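Long-range contacts in glutathione S-transferase (Vibrio parahaemolyticus, PDB 7MIQ), which probably catalyses the transfer of glutathione to electrophilic substrates, as expected of a glutathione S-transferase of the Gtt2 class: residues T147-S152 with I189-E194; E140-L145 with Y168-F173; M96-V101 with F160-I165. One frame throughout, in Å; residues are numbered along the deposited sequence.

Contact 1 of 3, residues T147-S152 with I189-E194; sequences TRLSES and IARWFE. Unlike the reference sequence in segment 147-152: Thr-147 (reference Gln).
The carbonyl oxygen Leu-149 O is gripped by two donors, the stronger being Arg-191 NH2, 2.8 Å from it with an N-H...O angle of 142°. That donor comes in the carbonyl plane, on a lone pair, and the oxygen lies close to the guanidinium plane. Water 1 donates weakly to the same oxygen and accepts from Arg-191 NE at 2.8 Å, so it bridges the two partners. Arg-191 NH2 also bonds weakly to Ser-152 O (3.2 Å), while NH1 turns to Glu-153 O and Gln-195 OE1. A bend at chi3 (-54°) swings NE round, and the guanidinium ends with one face over Trp-192 CB. The carbonyls collected here would be expected to favour the arginine's positive charge.

This is a helix-helix junction in the all-helical C-terminal domain of the glutathione S-transferase fold: helices 127-151 and 187-196 approach with local axes 9.2 Å apart at 64°. Beneath the polar layer Leu-149 reaches across with both methyls. CD1 packs against Trp-192 CB at 3.6 Å and lies 4.2 Å from Ile-189 CG1. CD2 makes an off-centre CH-pi contact, 4.2 Å from the centroid of the five-membered ring of Trp-192. Trp-192 NE1 is hydrogen-bonded to Asp-164 OD1, which ties the indole to helix 162-177.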
loop_
_atom_site.group_PDB
_atom_site.type_symbol
_atom_site.label_atom_id
_atom_site.label_comp_id
_atom_site.label_asym_id
_atom_site.label_seq_id
_atom_site.Cartn_x
_atom_site.Cartn_y
_atom_site.Cartn_z
ATOM N N THR A 147 7.161 19.393 -6.526
ATOM C CA THR A 147 8.173 19.277 -7.572
ATOM C C THR A 147 7.736 18.288 -8.643
ATOM O O THR A 147 7.929 18.533 -9.842
ATOM C CB THR A 147 9.517 18.871 -6.967
ATOM O OG1 THR A 147 9.975 19.907 -6.089
ATOM C CG2 THR A 147 10.556 18.655 -8.060
ATOM N N ARG A 148 7.121 17.176 -8.234
ATOM C CA ARG A 148 6.579 16.227 -9.200
ATOM C C ARG A 148 5.549 16.894 -10.104
ATOM O O ARG A 148 5.582 16.730 -11.329
ATOM C CB ARG A 148 5.967 15.029 -8.468
ATOM C CG ARG A 148 5.233 14.054 -9.374
ATOM C CD ARG A 148 6.138 13.515 -10.473
ATOM N NE ARG A 148 5.481 12.463 -11.239
ATOM C CZ ARG A 148 5.993 11.889 -12.319
ATOM N NH1 ARG A 148 7.170 12.251 -12.804
ATOM N NH2 ARG A 148 5.306 10.928 -12.929
ATOM N N LEU A 149 4.632 17.667 -9.523
ATOM C CA LEU A 149 3.587 18.292 -10.324
ATOM C C LEU A 149 4.080 19.497 -11.120
ATOM O O LEU A 149 3.313 20.047 -11.918
ATOM C CB LEU A 149 2.405 18.681 -9.432
ATOM C CG LEU A 149 1.667 17.450 -8.887
ATOM C CD1 LEU A 149 0.666 17.821 -7.802
ATOM C CD2 LEU A 149 0.979 16.700 -10.024
ATOM N N SER A 150 5.335 19.913 -10.941
ATOM C CA SER A 150 5.920 20.881 -11.859
ATOM C C SER A 150 6.458 20.224 -13.122
ATOM O O SER A 150 6.702 20.918 -14.114
ATOM C CB SER A 150 7.041 21.668 -11.172
ATOM O OG SER A 150 8.198 20.871 -11.002
ATOM N N GLU A 151 6.646 18.902 -13.109
ATOM C CA GLU A 151 7.159 18.179 -14.262
ATOM C C GLU A 151 6.154 17.215 -14.879
ATOM O O GLU A 151 6.393 16.733 -15.992
ATOM C CB GLU A 151 8.428 17.396 -13.884
ATOM C CG GLU A 151 8.171 16.205 -12.979
ATOM C CD GLU A 151 9.421 15.402 -12.684
ATOM O OE1 GLU A 151 10.528 15.889 -13.000
ATOM O OE2 GLU A 151 9.296 14.283 -12.138
ATOM N N SER A 152 5.047 16.925 -14.204
ATOM C CA SER A 152 4.036 16.003 -14.697
ATOM C C SER A 152 2.665 16.627 -14.489
ATOM O O SER A 152 2.423 17.271 -13.466
ATOM C CB SER A 152 4.134 14.646 -13.972
ATOM O OG SER A 152 3.216 13.697 -14.492
ATOM N N ILE A 189 0.991 21.938 -6.789
ATOM C CA ILE A 189 -0.115 21.222 -6.159
ATOM C C ILE A 189 -1.417 21.982 -6.374
ATOM O O ILE A 189 -2.457 21.392 -6.683
ATOM C CB ILE A 189 0.163 20.999 -4.662
ATOM C CG1 ILE A 189 1.465 20.222 -4.462
ATOM C CG2 ILE A 189 -1.015 20.279 -4.000
ATOM C CD1 ILE A 189 1.824 19.990 -2.997
ATOM N N ALA A 190 -1.374 23.308 -6.228
ATOM C CA ALA A 190 -2.582 24.106 -6.397
ATOM C C ALA A 190 -3.113 23.996 -7.822
ATOM O O ALA A 190 -4.310 23.768 -8.031
ATOM C CB ALA A 190 -2.300 25.562 -6.024
ATOM N N ARG A 191 -2.228 24.150 -8.814
ATOM C CA ARG A 191 -2.610 23.975 -10.216
ATOM C C ARG A 191 -3.278 22.625 -10.440
ATOM O O ARG A 191 -4.361 22.538 -11.031
ATOM C CB ARG A 191 -1.369 24.105 -11.109
ATOM C CG ARG A 191 -1.608 24.040 -12.626
ATOM C CD ARG A 191 -1.701 22.608 -13.188
ATOM N NE ARG A 191 -0.554 21.771 -12.851
ATOM C CZ ARG A 191 -0.527 20.452 -12.991
ATOM N NH1 ARG A 191 -1.573 19.784 -13.451
ATOM N NH2 ARG A 191 0.576 19.784 -12.657
ATOM N N TRP A 192 -2.611 21.554 -10.010
ATOM C CA TRP A 192 -3.150 20.209 -10.182
ATOM C C TRP A 192 -4.467 20.048 -9.435
ATOM O O TRP A 192 -5.429 19.485 -9.972
ATOM C CB TRP A 192 -2.110 19.188 -9.713
ATOM C CG TRP A 192 -2.646 17.823 -9.361
ATOM C CD1 TRP A 192 -2.830 16.766 -10.206
ATOM C CD2 TRP A 192 -3.039 17.370 -8.059
ATOM N NE1 TRP A 192 -3.328 15.686 -9.511
ATOM C CE2 TRP A 192 -3.463 16.033 -8.191
ATOM C CE3 TRP A 192 -3.075 17.969 -6.794
ATOM C CZ2 TRP A 192 -3.926 15.285 -7.106
ATOM C CZ3 TRP A 192 -3.529 17.224 -5.717
ATOM C CH2 TRP A 192 -3.947 15.895 -5.880
ATOM N N PHE A 193 -4.539 20.556 -8.203
ATOM C CA PHE A 193 -5.763 20.410 -7.424
ATOM C C PHE A 193 -6.917 21.187 -8.049
ATOM O O PHE A 193 -8.053 20.698 -8.082
ATOM C CB PHE A 193 -5.532 20.860 -5.985
ATOM C CG PHE A 193 -6.623 20.435 -5.040
ATOM C CD1 PHE A 193 -7.763 21.206 -4.883
ATOM C CD2 PHE A 193 -6.509 19.262 -4.319
ATOM C CE1 PHE A 193 -8.769 20.813 -4.017
ATOM C CE2 PHE A 193 -7.513 18.864 -3.450
ATOM C CZ PHE A 193 -8.643 19.640 -3.303
ATOM N N GLU A 194 -6.652 22.401 -8.537
ATOM C CA GLU A 194 -7.687 23.142 -9.254
ATOM C C GLU A 194 -8.199 22.335 -10.441
ATOM O O GLU A 194 -9.405 22.306 -10.713
ATOM C CB GLU A 194 -7.135 24.493 -9.714
ATOM C CG GLU A 194 -8.086 25.316 -10.580
ATOM C CD GLU A 194 -8.943 26.280 -9.773
ATOM O OE1 GLU A 194 -8.767 26.355 -8.536
ATOM O OE2 GLU A 194 -9.797 26.966 -10.378
HETATM O O HOH W 1 1.912 23.020 -12.460
#

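Contact 2 of 3, residues E140-L145 with Y168-F173; sequences EFLPTL and YIFIGF
Phe-170 meets Phe-141, Leu-142 and Leu-145 across the interior of the helical C-terminal domain of the glutathione S-transferase fold, where helix 162-177 faces helix 127-151. The local axes are inclined at 137° and come no closer than 12.6 Å, a gap that side chains from both helices bridge without any hydrogen bond between the segments. Followed outward, Phe-170 shows how such a gap is filled. From CB, which points toward the other helix, CG stands anti to the backbone N (chi1 159°), and the ring extends into the space between the helices. Its contacts across the gap come at the far rim. CE2 lies 3.8 Å from Phe-141 CD2, near the plane of the Phe-141 ring and at its edge. The same CE2 receives Leu-145 CD2 at 4.0 Å, the methyl arriving at the edge of the Phe-170 ring as the two side chains lie alongside, pointing opposite ways. The tip atom CZ touches Phe-141 CD2 as well and meets Leu-142 CD2 at 3.9 Å. The two phenyl rings are thus an oblique pair, with centroids 5.8 Å apart and planes at 47°.

Beyond the aromatic pair, Phe-141 rests on Val-100 and Gln-104 of helix 88-114, whereas Leu-142 and Ile-171 both touch Ile-189 of helix 187-196. Beside Phe-170, the terminal methyl of Ile-171 meets two leucines: CD1 is 3.8 Å from Leu-142 CD2 and, in a tip-to-tip approach, 4.1 Å from Leu-145 CD2.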
loop_
_atom_site.group_PDB
_atom_site.type_symbol
_atom_site.label_atom_id
_atom_site.label_comp_id
_atom_site.label_asym_id
_atom_site.label_seq_id
_atom_site.Cartn_x
_atom_site.Cartn_y
_atom_site.Cartn_z
ATOM N N GLU A 140 6.859 17.555 5.176
ATOM C CA GLU A 140 8.088 17.213 4.468
ATOM C C GLU A 140 7.807 16.582 3.109
ATOM O O GLU A 140 8.633 16.691 2.196
ATOM C CB GLU A 140 8.940 16.275 5.322
ATOM C CG GLU A 140 9.532 16.939 6.556
ATOM C CD GLU A 140 10.201 15.950 7.488
ATOM O OE1 GLU A 140 10.098 14.730 7.236
ATOM O OE2 GLU A 140 10.828 16.390 8.475
ATOM N N PHE A 141 6.658 15.924 2.949
ATOM C CA PHE A 141 6.351 15.306 1.664
ATOM C C PHE A 141 5.815 16.313 0.651
ATOM O O PHE A 141 5.982 16.110 -0.556
ATOM C CB PHE A 141 5.353 14.161 1.851
ATOM C CG PHE A 141 4.878 13.554 0.558
ATOM C CD1 PHE A 141 5.778 12.965 -0.318
ATOM C CD2 PHE A 141 3.535 13.567 0.221
ATOM C CE1 PHE A 141 5.348 12.407 -1.510
ATOM C CE2 PHE A 141 3.096 13.007 -0.970
ATOM C CZ PHE A 141 4.005 12.429 -1.837
ATOM N N LEU A 142 5.186 17.394 1.110
ATOM C CA LEU A 142 4.573 18.343 0.183
ATOM C C LEU A 142 5.539 18.930 -0.844
ATOM O O LEU A 142 5.138 19.052 -2.015
ATOM C CB LEU A 142 3.883 19.466 0.966
ATOM C CG LEU A 142 2.640 19.097 1.771
ATOM C CD1 LEU A 142 2.204 20.282 2.619
ATOM C CD2 LEU A 142 1.513 18.644 0.852
ATOM N N PRO A 143 6.774 19.328 -0.502
ATOM C CA PRO A 143 7.690 19.784 -1.562
ATOM C C PRO A 143 7.953 18.725 -2.617
ATOM O O PRO A 143 8.040 19.049 -3.808
ATOM C CB PRO A 143 8.970 20.143 -0.792
ATOM C CG PRO A 143 8.515 20.438 0.583
ATOM C CD PRO A 143 7.354 19.528 0.840
ATOM N N THR A 144 8.082 17.460 -2.207
ATOM C CA THR A 144 8.289 16.383 -3.171
ATOM C C THR A 144 7.115 16.276 -4.136
ATOM O O THR A 144 7.306 16.080 -5.343
ATOM C CB THR A 144 8.501 15.057 -2.438
ATOM O OG1 THR A 144 9.616 15.175 -1.549
ATOM C CG2 THR A 144 8.761 13.932 -3.427
ATOM N N LEU A 145 5.890 16.402 -3.621
ATOM C CA LEU A 145 4.718 16.353 -4.488
ATOM C C LEU A 145 4.651 17.572 -5.400
ATOM O O LEU A 145 4.303 17.453 -6.580
ATOM C CB LEU A 145 3.448 16.247 -3.644
ATOM C CG LEU A 145 2.139 16.093 -4.417
ATOM C CD1 LEU A 145 2.194 14.875 -5.328
ATOM C CD2 LEU A 145 0.962 15.994 -3.442
ATOM N N TYR A 168 -5.882 13.757 -4.156
ATOM C CA TYR A 168 -6.929 14.726 -3.843
ATOM C C TYR A 168 -7.425 14.558 -2.412
ATOM O O TYR A 168 -7.556 15.542 -1.673
ATOM C CB TYR A 168 -8.066 14.575 -4.858
ATOM C CG TYR A 168 -9.379 15.265 -4.539
ATOM C CD1 TYR A 168 -9.616 16.578 -4.934
ATOM C CD2 TYR A 168 -10.402 14.581 -3.892
ATOM C CE1 TYR A 168 -10.834 17.200 -4.661
ATOM C CE2 TYR A 168 -11.613 15.189 -3.618
ATOM C CZ TYR A 168 -11.825 16.495 -4.004
ATOM O OH TYR A 168 -13.038 17.084 -3.729
ATOM N N ILE A 169 -7.676 13.314 -1.991
ATOM C CA ILE A 169 -8.092 13.063 -0.613
ATOM C C ILE A 169 -6.995 13.479 0.361
ATOM O O ILE A 169 -7.271 14.071 1.412
ATOM C CB ILE A 169 -8.483 11.582 -0.430
ATOM C CG1 ILE A 169 -9.709 11.236 -1.282
ATOM C CG2 ILE A 169 -8.746 11.266 1.043
ATOM C CD1 ILE A 169 -10.953 12.015 -0.908
ATOM N N PHE A 170 -5.734 13.183 0.024
ATOM C CA PHE A 170 -4.615 13.562 0.887
ATOM C C PHE A 170 -4.534 15.075 1.054
ATOM O O PHE A 170 -4.432 15.582 2.178
ATOM C CB PHE A 170 -3.304 12.998 0.320
ATOM C CG PHE A 170 -2.063 13.715 0.800
ATOM C CD1 PHE A 170 -1.773 13.820 2.152
ATOM C CD2 PHE A 170 -1.176 14.272 -0.112
ATOM C CE1 PHE A 170 -0.629 14.481 2.586
ATOM C CE2 PHE A 170 -0.034 14.931 0.312
ATOM C CZ PHE A 170 0.241 15.034 1.664
ATOM N N ILE A 171 -4.577 15.817 -0.055
ATOM C CA ILE A 171 -4.500 17.272 0.042
ATOM C C ILE A 171 -5.736 17.830 0.744
ATOM O O ILE A 171 -5.640 18.811 1.494
ATOM C CB ILE A 171 -4.288 17.891 -1.355
ATOM C CG1 ILE A 171 -2.896 17.537 -1.897
ATOM C CG2 ILE A 171 -4.479 19.407 -1.325
ATOM C CD1 ILE A 171 -1.743 17.901 -0.960
ATOM N N GLY A 172 -6.903 17.213 0.538
ATOM C CA GLY A 172 -8.075 17.592 1.315
ATOM C C GLY A 172 -7.853 17.444 2.809
ATOM O O GLY A 172 -8.237 18.317 3.594
ATOM N N PHE A 173 -7.230 16.336 3.220
ATOM C CA PHE A 173 -6.839 16.166 4.617
ATOM C C PHE A 173 -5.966 17.323 5.083
ATOM O O PHE A 173 -6.231 17.941 6.122
ATOM C CB PHE A 173 -6.088 14.844 4.796
ATOM C CG PHE A 173 -6.898 13.748 5.428
ATOM C CD1 PHE A 173 -7.256 13.815 6.761
ATOM C CD2 PHE A 173 -7.263 12.630 4.694
ATOM C CE1 PHE A 173 -7.990 12.801 7.347
ATOM C CE2 PHE A 173 -8.000 11.611 5.276
ATOM C CZ PHE A 173 -8.363 11.701 6.605
#

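Contact 3 of 3, residues M96-V101 with F160-I165; sequences MWHRVV and FSVVDI
His-98 and Val-163 bring their backbones close, with the two CA atoms only 5.1 Å apart where the first turn of helix 162-177 rests against helix 88-114. That turn carries the N-capping box and hydrophobic staple known from the glutathione S-transferase family, at the start of a core helix of the C-terminal domain.

Such close backbones leave room for small branches, and Val-163 supplies two. Its CG1, anti to the backbone N (chi1 -176°), is 3.8 Å from Trp-97 O and reaches on to Val-101 CG2 at 4.1 Å. Its CG2 packs instead against His-98 CB at 3.7 Å, the two side chains passing one another with opposed headings, and Val-163 CA lies over one face of the imidazole. Val-162 crosses the histidine at about a right angle. With chi1 at 66°, its CG1 sits between the backbone N and the carbonyl carbon, and this methyl meets His-98 CE1 at 3.8 Å. The polar end of the histidine is engaged too, NE2 being hydrogen-bonded to Thr-166 OG1, one turn beyond Val-162 on helix 162-177.

On the neighbouring face of helix 88-114, Arg-99 NH1 forms a salt bridge with Glu-102 of the second subunit, so this helix serves both the domain core and the dimer interface. The staple is made by Phe-160 CZ, 3.7 Å from Ile-165 CG1. The box itself closes reciprocally: Ser-161 OG accepts from Val-163 N at 3.2 Å, and Ser-161 N donates to the anti lone pair of Asp-164 OD2 at 2.9 Å, with an N-H...O angle of 154°.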
loop_
_atom_site.group_PDB
_atom_site.type_symbol
_atom_site.label_atom_id
_atom_site.label_comp_id
_atom_site.label_asym_id
_atom_site.label_seq_id
_atom_site.Cartn_x
_atom_site.Cartn_y
_atom_site.Cartn_z
ATOM N N MET A 96 4.011 2.675 -8.043
ATOM C CA MET A 96 5.046 3.400 -7.310
ATOM C C MET A 96 4.490 4.660 -6.659
ATOM O O MET A 96 4.631 4.861 -5.446
ATOM C CB MET A 96 6.201 3.751 -8.250
ATOM C CG MET A 96 7.163 4.777 -7.677
ATOM S SD MET A 96 8.528 5.170 -8.793
ATOM C CE MET A 96 7.660 5.821 -10.218
ATOM N N TRP A 97 3.861 5.532 -7.452
ATOM C CA TRP A 97 3.402 6.806 -6.905
ATOM C C TRP A 97 2.204 6.633 -5.979
ATOM O O TRP A 97 2.028 7.431 -5.049
ATOM C CB TRP A 97 3.074 7.779 -8.035
ATOM C CG TRP A 97 4.301 8.469 -8.550
ATOM C CD1 TRP A 97 4.987 8.186 -9.695
ATOM C CD2 TRP A 97 5.005 9.541 -7.912
ATOM N NE1 TRP A 97 6.072 9.024 -9.814
ATOM C CE2 TRP A 97 6.103 9.866 -8.733
ATOM C CE3 TRP A 97 4.810 10.259 -6.728
ATOM C CZ2 TRP A 97 7.002 10.882 -8.409
ATOM C CZ3 TRP A 97 5.704 11.270 -6.407
ATOM C CH2 TRP A 97 6.785 11.570 -7.244
ATOM N N HIS A 98 1.367 5.616 -6.207
ATOM C CA HIS A 98 0.273 5.368 -5.273
ATOM C C HIS A 98 0.814 5.067 -3.885
ATOM O O HIS A 98 0.338 5.624 -2.892
ATOM C CB HIS A 98 -0.617 4.218 -5.755
ATOM C CG HIS A 98 -2.059 4.384 -5.386
ATOM N ND1 HIS A 98 -3.033 3.478 -5.748
ATOM C CD2 HIS A 98 -2.694 5.362 -4.696
ATOM C CE1 HIS A 98 -4.205 3.886 -5.291
ATOM N NE2 HIS A 98 -4.028 5.030 -4.652
ATOM N N ARG A 99 1.839 4.218 -3.802
ATOM C CA ARG A 99 2.397 3.846 -2.507
ATOM C C ARG A 99 3.132 5.013 -1.858
ATOM O O ARG A 99 3.069 5.187 -0.634
ATOM C CB ARG A 99 3.316 2.637 -2.677
ATOM C CG ARG A 99 2.531 1.376 -2.993
ATOM C CD ARG A 99 3.393 0.175 -3.332
ATOM N NE ARG A 99 2.559 -1.022 -3.314
ATOM C CZ ARG A 99 2.341 -1.760 -2.233
ATOM N NH1 ARG A 99 2.965 -1.515 -1.093
ATOM N NH2 ARG A 99 1.468 -2.761 -2.294
ATOM N N VAL A 100 3.830 5.822 -2.656
ATOM C CA VAL A 100 4.504 7.002 -2.114
ATOM C C VAL A 100 3.485 7.970 -1.525
ATOM O O VAL A 100 3.628 8.433 -0.386
ATOM C CB VAL A 100 5.364 7.672 -3.201
ATOM C CG1 VAL A 100 5.830 9.038 -2.740
ATOM C CG2 VAL A 100 6.560 6.793 -3.548
ATOM N N VAL A 101 2.428 8.280 -2.286
ATOM C CA VAL A 101 1.407 9.203 -1.790
ATOM C C VAL A 101 0.700 8.625 -0.563
ATOM O O VAL A 101 0.404 9.348 0.397
ATOM C CB VAL A 101 0.407 9.554 -2.912
ATOM C CG1 VAL A 101 -0.800 10.293 -2.348
ATOM C CG2 VAL A 101 1.082 10.397 -3.996
ATOM N N PHE A 160 -4.543 11.304 -15.973
ATOM C CA PHE A 160 -5.283 11.132 -14.729
ATOM C C PHE A 160 -5.374 9.650 -14.387
ATOM O O PHE A 160 -5.676 8.821 -15.250
ATOM C CB PHE A 160 -6.681 11.741 -14.867
ATOM C CG PHE A 160 -7.557 11.552 -13.658
ATOM C CD1 PHE A 160 -7.472 12.422 -12.582
ATOM C CD2 PHE A 160 -8.482 10.516 -13.608
ATOM C CE1 PHE A 160 -8.281 12.257 -11.470
ATOM C CE2 PHE A 160 -9.293 10.342 -12.496
ATOM C CZ PHE A 160 -9.192 11.215 -11.427
ATOM N N SER A 161 -5.105 9.316 -13.125
ATOM C CA SER A 161 -5.122 7.932 -12.673
ATOM C C SER A 161 -5.671 7.877 -11.254
ATOM O O SER A 161 -5.978 8.902 -10.640
ATOM C CB SER A 161 -3.722 7.311 -12.728
ATOM O OG SER A 161 -2.925 7.777 -11.652
ATOM N N VAL A 162 -5.772 6.653 -10.724
ATOM C CA VAL A 162 -6.262 6.455 -9.363
ATOM C C VAL A 162 -5.393 7.191 -8.347
ATOM O O VAL A 162 -5.871 7.573 -7.272
ATOM C CB VAL A 162 -6.344 4.945 -9.053
ATOM C CG1 VAL A 162 -4.952 4.328 -9.037
ATOM C CG2 VAL A 162 -7.073 4.698 -7.732
ATOM N N VAL A 163 -4.112 7.409 -8.663
ATOM C CA VAL A 163 -3.239 8.122 -7.733
ATOM C C VAL A 163 -3.725 9.548 -7.521
ATOM O O VAL A 163 -3.569 10.115 -6.432
ATOM C CB VAL A 163 -1.780 8.092 -8.229
ATOM C CG1 VAL A 163 -0.856 8.756 -7.209
ATOM C CG2 VAL A 163 -1.335 6.658 -8.493
ATOM N N ASP A 164 -4.330 10.149 -8.545
ATOM C CA ASP A 164 -4.825 11.513 -8.407
ATOM C C ASP A 164 -6.074 11.573 -7.538
ATOM O O ASP A 164 -6.319 12.591 -6.878
ATOM C CB ASP A 164 -5.082 12.101 -9.792
ATOM C CG ASP A 164 -3.821 12.147 -10.637
ATOM O OD1 ASP A 164 -2.965 13.019 -10.381
ATOM O OD2 ASP A 164 -3.670 11.290 -11.532
ATOM N N ILE A 165 -6.875 10.505 -7.517
ATOM C CA ILE A 165 -7.975 10.436 -6.557
ATOM C C ILE A 165 -7.421 10.415 -5.140
ATOM O O ILE A 165 -7.864 11.165 -4.260
ATOM C CB ILE A 165 -8.856 9.202 -6.829
ATOM C CG1 ILE A 165 -9.405 9.233 -8.256
ATOM C CG2 ILE A 165 -9.992 9.122 -5.813
ATOM C CD1 ILE A 165 -10.209 8.003 -8.620
#

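How the contacts relate
The three contacts illustrate how a helical domain is built from pairwise junctions that share members. Their centres form a compact triangle, about 11 Å between contacts 1 and 2, 11 Å between 2 and 3, and 13 Å between 1 and 3. Contacts 1 and 2 share helix 127-151, and contacts 2 and 3 share helix 162-177; helices 88-114 and 187-196 complete the set. Along the chain the segments run 96-101, 140-145, 147-152, 160-165, 168-173, 189-194, so each contact's partners are separated by segments of the others. Direct touches join them: Ile-189 CD1 packs on Leu-142 O, and Arg-148 CD on Trp-97 CZ2. The result is one continuous interior, from the subunit interface beside contact 3 to contact 1.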